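Local coordinates for protein afamin (Homo sapiens, PDB 6FAK) that carries hydrophobic molecules in body fluids, binding vitamin E and keeping lipidated Wnt proteins soluble and active, at residues 437-442 with 447-452; 459-464 with 487-492; 200-205 with 212-217; 147-152 with 190-195. One frame throughout, in Å; residues are numbered along the deposited sequence.

Contact 1. Residues 437-442 with 447-452; sequences FTTCCT and FACVDN
Cys440 and Cys449 are covalently joined across the contact, with SG to SG at 2.0 Å and a chi3 of -63°, a left-handed twist about the S-S bond. The two arms differ. The sulfur of Cys440 lies anti to its own carbonyl carbon, whereas that of Cys449 lies anti to its backbone N (chi1 -177°), and together the two torsions bring the bond across the gap while the CA atoms stay 5.6 Å apart. Val450, one residue further along, divides its branches between two partners. Its CG2 presses against Cys440 CB at 3.4 Å, tighter than usual carbon-carbon contact, consistent with the short tether that the disulfide imposes beside it. Its CG1 meets Phe437 CE1 at 3.6 Å, the valine and phenylalanine side chains crossing at about a right angle and the methyl coming obliquely to the ring. Thr439 CG2 adds a looser touch on Cys449 SG at 4.3 Å, its hydroxyl being engaged with Thr435 O.

In the second shell, Cys441 SG sits at the edge of the Phe437 ring, in its plane, and is itself bonded to Cys395 of helix 376-417. The far face of helix 446-462 is held by Asp451, which forms salt bridges with Arg351 and Arg486. Cys449 also borders a pocket occupied by a polyether, probably from the crystallisation liquor. Adjacent cysteines whose disulfides lead to two different helices, here Cys440 and Cys441 at the end of helix 423-440, are the double-disulfide signature of the albumin fold.

Contact 2. Residues 459-464 with 487-492; sequences GELCGV and PCFESL
Leu461 and Phe489 reach for each other from opposite directions, and their meeting spans backbones whose nearest CA atoms are 10.9 Å apart. Leu461 extends with CG anti to its backbone N (chi1 -177°), which delivers CD2 to the outer end of the ring, 3.7 Å from Phe489 CE1; the methyl comes in obliquely. Cys462 approaches differently. Its sulfur lies at the ring edge, near the ring plane, 5.2 Å from the Phe489 centroid and 77° off the normal, a sulfur-aromatic contact in which SG faces CE2 and CZ. That sulfur is bonded to Cys478, while Cys488, next to the phenylalanine, is bonded to Cys477, so the contact lies beside another adjacent-cysteine double disulfide of the albumin fold, with helix 472-479 tying helix 446-462 to helix 485-490. An alanine in place of Phe489 would take away the ring and would probably leave a gap beside Leu461 CD2 and Cys462 SG. Phe458 stacks on the same ring, and Val474 of helix 472-479 touches it as well. Where the chain turns after Phe489, Ser491 reaches back to Cys488 O, which accepts both Ser491 N at 3.0 Å and Ser491 OG at 2.7 Å, the hydroxyl lying on a lone pair in the carbonyl plane.

Contact 3. Residues 200-205 with 212-217; sequences KHVCGA and KVVHFI
Val214 O accepts the backbone N-H of Ile217 at 2.9 Å, a bond by which the chain turns on just after the residue that faces Ala205. Across the contact itself the chemistry is apolar; Val214 makes both of the close approaches, while Ile217 is covered without touching. The CB of Val214 is directed at segment 200-205, and with CG1 anti to the backbone N (chi1 175°) the two methyls fork over the other helix. CG2 takes the nearer position: it lies 3.8 Å from Ala205 CB and 3.3 Å from Ala205 O, so that it rests against the carbonyl group as much as against the methyl. CG1 leans the other way, to Val202 CG1 at 4.4 Å, a looser approach.

Ala205 keeps the backbones close, its CA being 6.6 Å from that of Val214; the small methyl points at the valine and leaves room for this spacing. The helical frame behind it is regular, as Ala205 N bonded to His201 O at 3.1 Å and Gly204 N bonded to Lys200 O at 2.9 Å attest. Both segments belong to the region identified as the binding pocket for hydrophobic ligands. His201, on segment 200-205, hydrogen-bonds through NE2 to a bound polyether, probably from the crystallisation liquor.

The contact folds helix 211-214 and the start of helix 216-225 back against the last turns of the long helix 177-209. Phe482 covers Ala205 and Ile217 from a loop, Tyr245 of helix 231-250 lies on Val202, and the Cys203-Cys249 disulfide ties helix 177-209 to that same helix.

Contact 4. Residues 147-152 with 190-195; sequences RRNPFV and QYLKAF
Asn149 and Lys193 bring together the turn after helix 134-148, in the first albumin repeat, and the long helix 177-209 that runs on into the second, as is usual in the albumin fold. Residues 149-152 form a type I beta turn, and the side chains at its two ends face the helix.

The polar part is a bond from Lys193 NZ to Asn149 OD1, 3.1 Å long. The ammonium group comes in the plane of the amide carbonyl, on a lone pair, with a C=O...N angle of 124°. Lys193 starts out pointing away from the turn, but a bend at chi2 (-29°) helps lead its end back. One water closes a small ring, accepting from Asn149 ND2 and from Lys193 NZ at 3.1 Å each. Because ND2 also donates to Val145 O, the amide is gripped at both ends and its rotation is fixed. With a leucine at Asn149, Lys193 NZ would lose its carbonyl acceptor and Val145 O its donor, and the lysine end would probably be set free to turn.

Leu192 CD2 only flanks the amide, a van der Waals contact 4.2 Å from Asn149 ND2. The apolar pair is made by the other methyl, which is turned to Val152; Leu157 of helix 154-171 touches both Leu192 and Val152. The valine and leucine side chains cross at about a right angle, Val152 CG1 meeting Leu192 CD1 at 4.0 Å.

All four contacts are largely buried, with contact 4 nearest the centre of the chain (about 8 Å between centres) and contact 1 farthest at about 16 Å. Contacts 1 and 2 share helix 446-462, contacts 3 and 4 helix 177-209. These two helices meet where Glu460 of contact 2 forms a salt bridge with Lys200 of contact 3; Val464 packs on Lys200 and on Phe151 of contact 4. Chemistry differs with place: contact 1 is covalent, contact 2 sulfur-aromatic and apolar, contact 3 aliphatic. Contact 4, which joins two albumin repeats, alone has a side-chain hydrogen bond and a bridging water between its segments, through the exposed Lys193.

Contact 1. Residues 437-442 with 447-452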
loop_
_atom_site.group_PDB
_atom_site.type_symbol
_atom_site.label_atom_id
_atom_site.label_comp_id
_atom_site.label_asym_id
_atom_site.label_seq_id
_atom_site.Cartn_x
_atom_site.Cartn_y
_atom_site.Cartn_z
ATOM N N PHE A 437 -11.489 -9.640 0.506
ATOM C CA PHE A 437 -12.577 -10.592 0.829
ATOM C C PHE A 437 -12.133 -11.907 1.401
ATOM O O PHE A 437 -12.758 -12.399 2.360
ATOM C CB PHE A 437 -13.490 -10.779 -0.375
ATOM C CG PHE A 437 -14.058 -9.497 -0.815
ATOM C CD1 PHE A 437 -15.113 -8.960 -0.148
ATOM C CD2 PHE A 437 -13.442 -8.758 -1.798
ATOM C CE1 PHE A 437 -15.601 -7.724 -0.491
ATOM C CE2 PHE A 437 -13.925 -7.516 -2.141
ATOM C CZ PHE A 437 -15.000 -6.994 -1.470
ATOM N N THR A 438 -11.027 -12.444 0.890
ATOM C CA THR A 438 -10.447 -13.686 1.427
ATOM C C THR A 438 -9.875 -13.518 2.828
ATOM O O THR A 438 -9.908 -14.430 3.629
ATOM C CB THR A 438 -9.296 -14.249 0.549
ATOM O OG1 THR A 438 -8.214 -13.315 0.524
ATOM C CG2 THR A 438 -9.741 -14.538 -0.881
ATOM N N THR A 439 -9.319 -12.366 3.116
ATOM C CA THR A 439 -8.817 -12.062 4.423
ATOM C C THR A 439 -9.930 -11.803 5.468
ATOM O O THR A 439 -9.751 -12.185 6.617
ATOM C CB THR A 439 -7.934 -10.807 4.341
ATOM O OG1 THR A 439 -6.855 -11.071 3.436
ATOM C CG2 THR A 439 -7.399 -10.393 5.691
ATOM N N CYS A 440 -11.037 -11.159 5.074
ATOM C CA CYS A 440 -11.961 -10.530 6.022
ATOM C C CYS A 440 -13.349 -11.100 6.101
ATOM O O CYS A 440 -14.043 -10.848 7.093
ATOM C CB CYS A 440 -12.161 -9.054 5.638
ATOM S SG CYS A 440 -10.665 -8.053 5.491
ATOM N N CYS A 441 -13.830 -11.742 5.032
ATOM C CA CYS A 441 -15.252 -12.093 4.981
ATOM C C CYS A 441 -15.498 -13.119 6.097
ATOM O O CYS A 441 -14.637 -13.929 6.391
ATOM C CB CYS A 441 -15.743 -12.532 3.600
ATOM S SG CYS A 441 -15.929 -11.199 2.356
ATOM N N THR A 442 -16.618 -12.957 6.803
ATOM C CA THR A 442 -17.015 -13.775 7.991
ATOM C C THR A 442 -16.369 -13.440 9.340
ATOM O O THR A 442 -16.813 -13.968 10.387
ATOM C CB THR A 442 -16.919 -15.314 7.778
ATOM O OG1 THR A 442 -15.545 -15.735 7.806
ATOM C CG2 THR A 442 -17.578 -15.701 6.476
ATOM N N PHE A 447 -16.874 -5.733 8.367
ATOM C CA PHE A 447 -17.081 -4.440 7.674
ATOM C C PHE A 447 -15.799 -3.606 7.693
ATOM O O PHE A 447 -15.340 -3.141 6.627
ATOM C CB PHE A 447 -18.260 -3.599 8.205
ATOM C CG PHE A 447 -18.279 -2.203 7.612
ATOM C CD1 PHE A 447 -18.654 -2.012 6.312
ATOM C CD2 PHE A 447 -17.849 -1.095 8.368
ATOM C CE1 PHE A 447 -18.647 -0.757 5.748
ATOM C CE2 PHE A 447 -17.824 0.179 7.819
ATOM C CZ PHE A 447 -18.237 0.350 6.510
ATOM N N ALA A 448 -15.215 -3.432 8.886
ATOM C CA ALA A 448 -14.016 -2.616 9.003
ATOM C C ALA A 448 -12.844 -3.192 8.171
ATOM O O ALA A 448 -12.155 -2.470 7.412
ATOM C CB ALA A 448 -13.598 -2.442 10.460
ATOM N N CYS A 449 -12.654 -4.489 8.294
ATOM C CA CYS A 449 -11.559 -5.174 7.607
ATOM C C CYS A 449 -11.652 -5.029 6.071
ATOM O O CYS A 449 -10.701 -4.600 5.414
ATOM C CB CYS A 449 -11.528 -6.647 8.054
ATOM S SG CYS A 449 -10.177 -7.637 7.371
ATOM N N VAL A 450 -12.821 -5.368 5.510
ATOM C CA VAL A 450 -13.038 -5.313 4.085
ATOM C C VAL A 450 -12.891 -3.867 3.551
ATOM O O VAL A 450 -12.223 -3.635 2.530
ATOM C CB VAL A 450 -14.440 -5.838 3.714
ATOM C CG1 VAL A 450 -14.776 -5.571 2.249
ATOM C CG2 VAL A 450 -14.546 -7.333 4.000
ATOM N N ASP A 451 -13.517 -2.905 4.209
ATOM C CA ASP A 451 -13.520 -1.552 3.656
ATOM C C ASP A 451 -12.108 -0.955 3.766
ATOM O O ASP A 451 -11.678 -0.268 2.854
ATOM C CB ASP A 451 -14.608 -0.708 4.312
ATOM C CG ASP A 451 -14.904 0.604 3.566
ATOM O OD1 ASP A 451 -15.042 0.637 2.327
ATOM O OD2 ASP A 451 -14.991 1.657 4.212
ATOM N N ASN A 452 -11.383 -1.268 4.842
ATOM C CA ASN A 452 -10.000 -0.828 5.022
ATOM C C ASN A 452 -9.091 -1.387 3.906
ATOM O O ASN A 452 -8.298 -0.649 3.299
ATOM C CB ASN A 452 -9.452 -1.264 6.386
ATOM C CG ASN A 452 -9.849 -0.316 7.547
ATOM O OD1 ASN A 452 -10.201 0.845 7.356
ATOM N ND2 ASN A 452 -9.762 -0.838 8.771
#

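Contact 2. Residues 459-464 with 487-492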
loop_
_atom_site.group_PDB
_atom_site.type_symbol
_atom_site.label_atom_id
_atom_site.label_comp_id
_atom_site.label_asym_id
_atom_site.label_seq_id
_atom_site.Cartn_x
_atom_site.Cartn_y
_atom_site.Cartn_z
ATOM N N GLY A 459 -5.858 3.415 -3.742
ATOM C CA GLY A 459 -4.588 4.084 -3.427
ATOM C C GLY A 459 -3.418 3.694 -4.297
ATOM O O GLY A 459 -2.616 4.537 -4.677
ATOM N N GLU A 460 -3.322 2.405 -4.610
ATOM C CA GLU A 460 -2.330 1.882 -5.572
ATOM C C GLU A 460 -2.575 2.449 -6.988
ATOM O O GLU A 460 -1.648 2.859 -7.688
ATOM C CB GLU A 460 -2.451 0.366 -5.644
ATOM C CG GLU A 460 -1.171 -0.343 -6.010
ATOM C CD GLU A 460 -0.383 -0.840 -4.808
ATOM O OE1 GLU A 460 -0.947 -1.018 -3.700
ATOM O OE2 GLU A 460 0.816 -1.068 -5.007
ATOM N N LEU A 461 -3.838 2.419 -7.400
ATOM C CA LEU A 461 -4.273 2.891 -8.696
ATOM C C LEU A 461 -4.000 4.375 -8.963
ATOM O O LEU A 461 -3.627 4.764 -10.042
ATOM C CB LEU A 461 -5.801 2.681 -8.806
ATOM C CG LEU A 461 -6.565 3.017 -10.091
ATOM C CD1 LEU A 461 -5.907 2.379 -11.266
ATOM C CD2 LEU A 461 -7.980 2.463 -9.993
ATOM N N CYS A 462 -4.249 5.201 -7.959
ATOM C CA CYS A 462 -4.227 6.628 -8.137
ATOM C C CYS A 462 -2.838 7.250 -8.125
ATOM O O CYS A 462 -2.691 8.399 -8.535
ATOM C CB CYS A 462 -5.103 7.307 -7.096
ATOM S SG CYS A 462 -6.821 6.858 -7.419
ATOM N N GLY A 463 -1.845 6.504 -7.653
ATOM C CA GLY A 463 -0.457 6.941 -7.756
ATOM C C GLY A 463 0.072 7.459 -6.428
ATOM O O GLY A 463 -0.696 8.034 -5.592
ATOM N N VAL A 464 1.391 7.320 -6.260
ATOM C CA VAL A 464 2.085 7.803 -5.082
ATOM C C VAL A 464 2.748 9.148 -5.311
ATOM O O VAL A 464 2.384 10.138 -4.665
ATOM C CB VAL A 464 3.088 6.728 -4.532
ATOM C CG1 VAL A 464 3.701 7.205 -3.237
ATOM C CG2 VAL A 464 2.369 5.413 -4.343
ATOM N N PRO A 487 -16.634 4.664 -3.066
ATOM C CA PRO A 487 -17.968 4.919 -3.676
ATOM C C PRO A 487 -17.966 5.557 -5.088
ATOM O O PRO A 487 -18.786 5.180 -5.912
ATOM C CB PRO A 487 -18.657 5.836 -2.672
ATOM C CG PRO A 487 -17.969 5.570 -1.365
ATOM C CD PRO A 487 -16.566 5.122 -1.654
ATOM N N CYS A 488 -17.053 6.484 -5.344
ATOM C CA CYS A 488 -16.888 7.105 -6.653
ATOM C C CYS A 488 -16.525 6.063 -7.752
ATOM O O CYS A 488 -17.192 6.005 -8.804
ATOM C CB CYS A 488 -15.810 8.179 -6.609
ATOM S SG CYS A 488 -15.718 9.144 -8.113
ATOM N N PHE A 489 -15.487 5.278 -7.486
ATOM C CA PHE A 489 -15.074 4.178 -8.354
ATOM C C PHE A 489 -16.201 3.177 -8.661
ATOM O O PHE A 489 -16.358 2.770 -9.819
ATOM C CB PHE A 489 -13.852 3.460 -7.796
ATOM C CG PHE A 489 -12.585 4.080 -8.250
ATOM C CD1 PHE A 489 -12.150 3.888 -9.561
ATOM C CD2 PHE A 489 -11.865 4.924 -7.432
ATOM C CE1 PHE A 489 -11.002 4.513 -10.031
ATOM C CE2 PHE A 489 -10.680 5.552 -7.897
ATOM C CZ PHE A 489 -10.247 5.339 -9.196
ATOM N N GLU A 490 -17.002 2.849 -7.631
ATOM C CA GLU A 490 -18.179 1.967 -7.768
ATOM C C GLU A 490 -19.260 2.529 -8.675
ATOM O O GLU A 490 -20.042 1.767 -9.186
ATOM C CB GLU A 490 -18.837 1.643 -6.397
ATOM C CG GLU A 490 -17.967 0.980 -5.316
ATOM C CD GLU A 490 -17.232 -0.256 -5.753
ATOM O OE1 GLU A 490 -17.828 -1.084 -6.473
ATOM O OE2 GLU A 490 -16.060 -0.420 -5.352
ATOM N N SER A 491 -19.320 3.833 -8.851
ATOM C CA SER A 491 -20.278 4.447 -9.719
ATOM C C SER A 491 -19.883 4.527 -11.212
ATOM O O SER A 491 -20.707 4.925 -12.011
ATOM C CB SER A 491 -20.597 5.853 -9.208
ATOM O OG SER A 491 -19.593 6.807 -9.595
ATOM N N LEU A 492 -18.637 4.201 -11.564
ATOM C CA LEU A 492 -18.124 4.420 -12.912
ATOM C C LEU A 492 -18.697 3.425 -13.902
ATOM O O LEU A 492 -18.911 2.302 -13.580
ATOM C CB LEU A 492 -16.596 4.331 -12.945
ATOM C CG LEU A 492 -15.833 5.394 -12.154
ATOM C CD1 LEU A 492 -14.329 5.303 -12.395
ATOM C CD2 LEU A 492 -16.333 6.803 -12.450
#

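Contact 3. Residues 200-205 with 212-217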
loop_
_atom_site.group_PDB
_atom_site.type_symbol
_atom_site.label_atom_id
_atom_site.label_comp_id
_atom_site.label_asym_id
_atom_site.label_seq_id
_atom_site.Cartn_x
_atom_site.Cartn_y
_atom_site.Cartn_z
ATOM N N LYS A 200 1.933 3.363 0.623
ATOM C CA LYS A 200 1.622 3.999 -0.650
ATOM C C LYS A 200 0.287 4.746 -0.593
ATOM O O LYS A 200 0.162 5.785 -1.177
ATOM C CB LYS A 200 1.541 2.977 -1.806
ATOM C CG LYS A 200 2.898 2.377 -2.116
ATOM C CD LYS A 200 2.771 1.176 -3.024
ATOM C CE LYS A 200 2.454 1.616 -4.429
ATOM N NZ LYS A 200 2.746 0.528 -5.408
ATOM N N HIS A 201 -0.696 4.167 0.092
ATOM C CA HIS A 201 -1.982 4.788 0.266
ATOM C C HIS A 201 -1.853 6.135 1.050
ATOM O O HIS A 201 -2.353 7.140 0.620
ATOM C CB HIS A 201 -2.892 3.817 1.010
ATOM C CG HIS A 201 -4.311 4.242 1.086
ATOM N ND1 HIS A 201 -5.120 4.331 -0.027
ATOM C CD2 HIS A 201 -5.087 4.577 2.144
ATOM C CE1 HIS A 201 -6.342 4.687 0.343
ATOM N NE2 HIS A 201 -6.343 4.852 1.651
ATOM N N VAL A 202 -1.197 6.112 2.193
ATOM C CA VAL A 202 -1.046 7.320 2.975
ATOM C C VAL A 202 -0.164 8.363 2.237
ATOM O O VAL A 202 -0.502 9.569 2.187
ATOM C CB VAL A 202 -0.474 7.007 4.353
ATOM C CG1 VAL A 202 -0.188 8.288 5.140
ATOM C CG2 VAL A 202 -1.456 6.159 5.131
ATOM N N CYS A 203 0.954 7.934 1.668
ATOM C CA CYS A 203 1.827 8.874 0.941
ATOM C C CYS A 203 1.138 9.512 -0.274
ATOM O O CYS A 203 1.295 10.697 -0.500
ATOM C CB CYS A 203 3.165 8.256 0.524
ATOM S SG CYS A 203 4.117 7.680 1.958
ATOM N N GLY A 204 0.396 8.700 -1.027
ATOM C CA GLY A 204 -0.380 9.181 -2.168
ATOM C C GLY A 204 -1.364 10.228 -1.735
ATOM O O GLY A 204 -1.501 11.252 -2.365
ATOM N N ALA A 205 -2.042 9.979 -0.641
ATOM C CA ALA A 205 -3.024 10.933 -0.098
ATOM C C ALA A 205 -2.403 12.232 0.372
ATOM O O ALA A 205 -2.954 13.345 0.158
ATOM C CB ALA A 205 -3.793 10.290 1.008
ATOM N N LYS A 212 -3.032 18.499 5.999
ATOM C CA LYS A 212 -4.216 18.994 6.723
ATOM C C LYS A 212 -5.483 18.134 6.655
ATOM O O LYS A 212 -6.337 18.245 7.519
ATOM C CB LYS A 212 -4.578 20.423 6.256
ATOM C CG LYS A 212 -3.636 21.517 6.730
ATOM C CD LYS A 212 -3.998 22.897 6.167
ATOM C CE LYS A 212 -5.413 23.350 6.521
ATOM N NZ LYS A 212 -6.403 23.146 5.421
ATOM N N VAL A 213 -5.639 17.402 5.551
ATOM C CA VAL A 213 -6.719 16.517 5.253
ATOM C C VAL A 213 -6.257 15.172 5.753
ATOM O O VAL A 213 -7.014 14.408 6.360
ATOM C CB VAL A 213 -6.914 16.463 3.720
ATOM C CG1 VAL A 213 -7.735 15.266 3.317
ATOM C CG2 VAL A 213 -7.447 17.810 3.201
ATOM N N VAL A 214 -4.994 14.875 5.502
ATOM C CA VAL A 214 -4.499 13.559 5.771
ATOM C C VAL A 214 -4.303 13.222 7.214
ATOM O O VAL A 214 -4.542 12.086 7.531
ATOM C CB VAL A 214 -3.291 13.221 4.824
ATOM C CG1 VAL A 214 -2.640 11.884 5.147
ATOM C CG2 VAL A 214 -3.790 13.204 3.391
ATOM N N HIS A 215 -3.969 14.165 8.113
ATOM C CA HIS A 215 -3.765 13.815 9.540
ATOM C C HIS A 215 -5.072 13.447 10.307
ATOM O O HIS A 215 -5.033 12.929 11.447
ATOM C CB HIS A 215 -3.017 14.918 10.283
ATOM C CG HIS A 215 -3.897 16.004 10.810
ATOM N ND1 HIS A 215 -4.451 16.971 9.996
ATOM C CD2 HIS A 215 -4.314 16.289 12.067
ATOM C CE1 HIS A 215 -5.205 17.780 10.720
ATOM N NE2 HIS A 215 -5.118 17.408 11.982
ATOM N N PHE A 216 -6.216 13.657 9.670
ATOM C CA PHE A 216 -7.452 13.018 10.128
ATOM C C PHE A 216 -7.413 11.479 10.108
ATOM O O PHE A 216 -7.980 10.814 10.999
ATOM C CB PHE A 216 -8.680 13.630 9.452
ATOM C CG PHE A 216 -9.050 14.948 10.053
ATOM C CD1 PHE A 216 -8.288 16.103 9.789
ATOM C CD2 PHE A 216 -10.074 15.047 10.968
ATOM C CE1 PHE A 216 -8.608 17.333 10.377
ATOM C CE2 PHE A 216 -10.384 16.269 11.576
ATOM C CZ PHE A 216 -9.656 17.401 11.308
ATOM N N ILE A 217 -6.660 10.942 9.153
ATOM C CA ILE A 217 -6.397 9.519 9.106
ATOM C C ILE A 217 -5.728 9.045 10.393
ATOM O O ILE A 217 -6.111 8.030 10.911
ATOM C CB ILE A 217 -5.486 9.106 7.908
ATOM C CG1 ILE A 217 -6.207 9.326 6.601
ATOM C CG2 ILE A 217 -5.046 7.629 8.012
ATOM C CD1 ILE A 217 -5.308 9.077 5.403
#

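Contact 4. Residues 147-152 with 190-195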
loop_
_atom_site.group_PDB
_atom_site.type_symbol
_atom_site.label_atom_id
_atom_site.label_comp_id
_atom_site.label_asym_id
_atom_site.label_seq_id
_atom_site.Cartn_x
_atom_site.Cartn_y
_atom_site.Cartn_z
ATOM N N ARG A 147 14.914 -1.698 -4.602
ATOM C CA ARG A 147 14.703 -1.160 -5.955
ATOM C C ARG A 147 13.367 -1.570 -6.533
ATOM O O ARG A 147 12.804 -0.823 -7.340
ATOM C CB ARG A 147 15.875 -1.516 -6.909
ATOM C CG ARG A 147 16.058 -3.009 -7.187
ATOM C CD ARG A 147 17.510 -3.348 -7.579
ATOM N NE ARG A 147 17.917 -2.596 -8.771
ATOM C CZ ARG A 147 18.236 -3.105 -9.950
ATOM N NH1 ARG A 147 18.258 -4.427 -10.129
ATOM N NH2 ARG A 147 18.527 -2.293 -10.960
ATOM N N ARG A 148 12.835 -2.704 -6.071
ATOM C CA ARG A 148 11.506 -3.164 -6.504
ATOM C C ARG A 148 10.362 -2.658 -5.626
ATOM O O ARG A 148 9.214 -2.843 -5.990
ATOM C CB ARG A 148 11.453 -4.686 -6.579
ATOM C CG ARG A 148 12.225 -5.268 -7.780
ATOM C CD ARG A 148 12.454 -6.788 -7.643
ATOM N NE ARG A 148 13.196 -7.301 -8.808
ATOM C CZ ARG A 148 14.503 -7.239 -8.963
ATOM N NH1 ARG A 148 15.283 -6.780 -7.975
ATOM N NH2 ARG A 148 15.056 -7.625 -10.117
ATOM N N ASN A 149 10.684 -2.006 -4.516
ATOM C CA ASN A 149 9.699 -1.514 -3.533
ATOM C C ASN A 149 10.131 -0.098 -3.119
ATOM O O ASN A 149 10.513 0.134 -1.965
ATOM C CB ASN A 149 9.614 -2.483 -2.321
ATOM C CG ASN A 149 9.075 -3.823 -2.701
ATOM O OD1 ASN A 149 7.877 -3.983 -2.753
ATOM N ND2 ASN A 149 9.967 -4.795 -3.039
ATOM N N PRO A 150 10.099 0.851 -4.062
ATOM C CA PRO A 150 10.770 2.124 -3.825
ATOM C C PRO A 150 10.120 3.015 -2.783
ATOM O O PRO A 150 10.768 3.967 -2.377
ATOM C CB PRO A 150 10.640 2.848 -5.181
ATOM C CG PRO A 150 9.506 2.178 -5.879
ATOM C CD PRO A 150 9.544 0.764 -5.418
ATOM N N PHE A 151 8.857 2.725 -2.411
ATOM C CA PHE A 151 8.142 3.566 -1.454
ATOM C C PHE A 151 8.052 2.953 -0.074
ATOM O O PHE A 151 7.577 3.630 0.825
ATOM C CB PHE A 151 6.763 3.895 -1.962
ATOM C CG PHE A 151 6.783 4.654 -3.247
ATOM C CD1 PHE A 151 7.204 5.957 -3.260
ATOM C CD2 PHE A 151 6.390 4.050 -4.442
ATOM C CE1 PHE A 151 7.298 6.660 -4.417
ATOM C CE2 PHE A 151 6.466 4.762 -5.610
ATOM C CZ PHE A 151 6.911 6.065 -5.589
ATOM N N VAL A 152 8.460 1.695 0.104
ATOM C CA VAL A 152 8.329 1.032 1.410
ATOM C C VAL A 152 9.283 1.684 2.398
ATOM O O VAL A 152 10.434 1.971 2.076
ATOM C CB VAL A 152 8.583 -0.472 1.335
ATOM C CG1 VAL A 152 8.363 -1.180 2.682
ATOM C CG2 VAL A 152 7.546 -1.051 0.379
ATOM N N GLN A 190 3.896 -11.497 2.497
ATOM C CA GLN A 190 2.607 -10.900 2.795
ATOM C C GLN A 190 2.728 -9.655 3.682
ATOM O O GLN A 190 1.977 -8.690 3.518
ATOM C CB GLN A 190 1.663 -11.915 3.409
ATOM C CG GLN A 190 1.281 -12.976 2.378
ATOM C CD GLN A 190 0.455 -14.131 2.944
ATOM O OE1 GLN A 190 0.505 -14.449 4.150
ATOM N NE2 GLN A 190 -0.324 -14.766 2.058
ATOM N N TYR A 191 3.626 -9.709 4.654
ATOM C CA TYR A 191 3.883 -8.590 5.537
ATOM C C TYR A 191 4.370 -7.375 4.711
ATOM O O TYR A 191 3.831 -6.251 4.779
ATOM C CB TYR A 191 4.927 -8.995 6.541
ATOM C CG TYR A 191 5.221 -7.939 7.547
ATOM C CD1 TYR A 191 4.401 -7.785 8.649
ATOM C CD2 TYR A 191 6.327 -7.102 7.417
ATOM C CE1 TYR A 191 4.667 -6.825 9.604
ATOM C CE2 TYR A 191 6.606 -6.128 8.367
ATOM C CZ TYR A 191 5.771 -5.986 9.457
ATOM O OH TYR A 191 6.015 -5.026 10.430
ATOM N N LEU A 192 5.372 -7.651 3.887
ATOM C CA LEU A 192 5.960 -6.639 3.039
ATOM C C LEU A 192 4.852 -6.021 2.136
ATOM O O LEU A 192 4.711 -4.810 2.092
ATOM C CB LEU A 192 7.132 -7.231 2.223
ATOM C CG LEU A 192 7.606 -6.320 1.087
ATOM C CD1 LEU A 192 8.213 -5.064 1.663
ATOM C CD2 LEU A 192 8.593 -7.031 0.182
ATOM N N LYS A 193 4.072 -6.851 1.465
ATOM C CA LYS A 193 3.052 -6.352 0.549
ATOM C C LYS A 193 1.923 -5.620 1.258
ATOM O O LYS A 193 1.485 -4.575 0.747
ATOM C CB LYS A 193 2.517 -7.440 -0.366
ATOM C CG LYS A 193 3.514 -7.938 -1.412
ATOM C CD LYS A 193 4.575 -6.926 -1.889
ATOM C CE LYS A 193 5.580 -7.587 -2.839
ATOM N NZ LYS A 193 6.521 -6.622 -3.475
ATOM N N ALA A 194 1.512 -6.088 2.432
ATOM C CA ALA A 194 0.520 -5.359 3.229
ATOM C C ALA A 194 0.988 -3.952 3.672
ATOM O O ALA A 194 0.271 -2.973 3.476
ATOM C CB ALA A 194 0.095 -6.152 4.457
ATOM N N PHE A 195 2.155 -3.864 4.312
ATOM C CA PHE A 195 2.721 -2.569 4.682
ATOM C C PHE A 195 3.019 -1.613 3.525
ATOM O O PHE A 195 2.719 -0.412 3.602
ATOM C CB PHE A 195 3.913 -2.697 5.596
ATOM C CG PHE A 195 3.558 -2.850 7.005
ATOM C CD1 PHE A 195 3.125 -4.060 7.492
ATOM C CD2 PHE A 195 3.657 -1.798 7.866
ATOM C CE1 PHE A 195 2.803 -4.226 8.833
ATOM C CE2 PHE A 195 3.311 -1.931 9.210
ATOM C CZ PHE A 195 2.890 -3.158 9.691
HETATM O O HOH W 1 9.334 -7.524 -4.350
#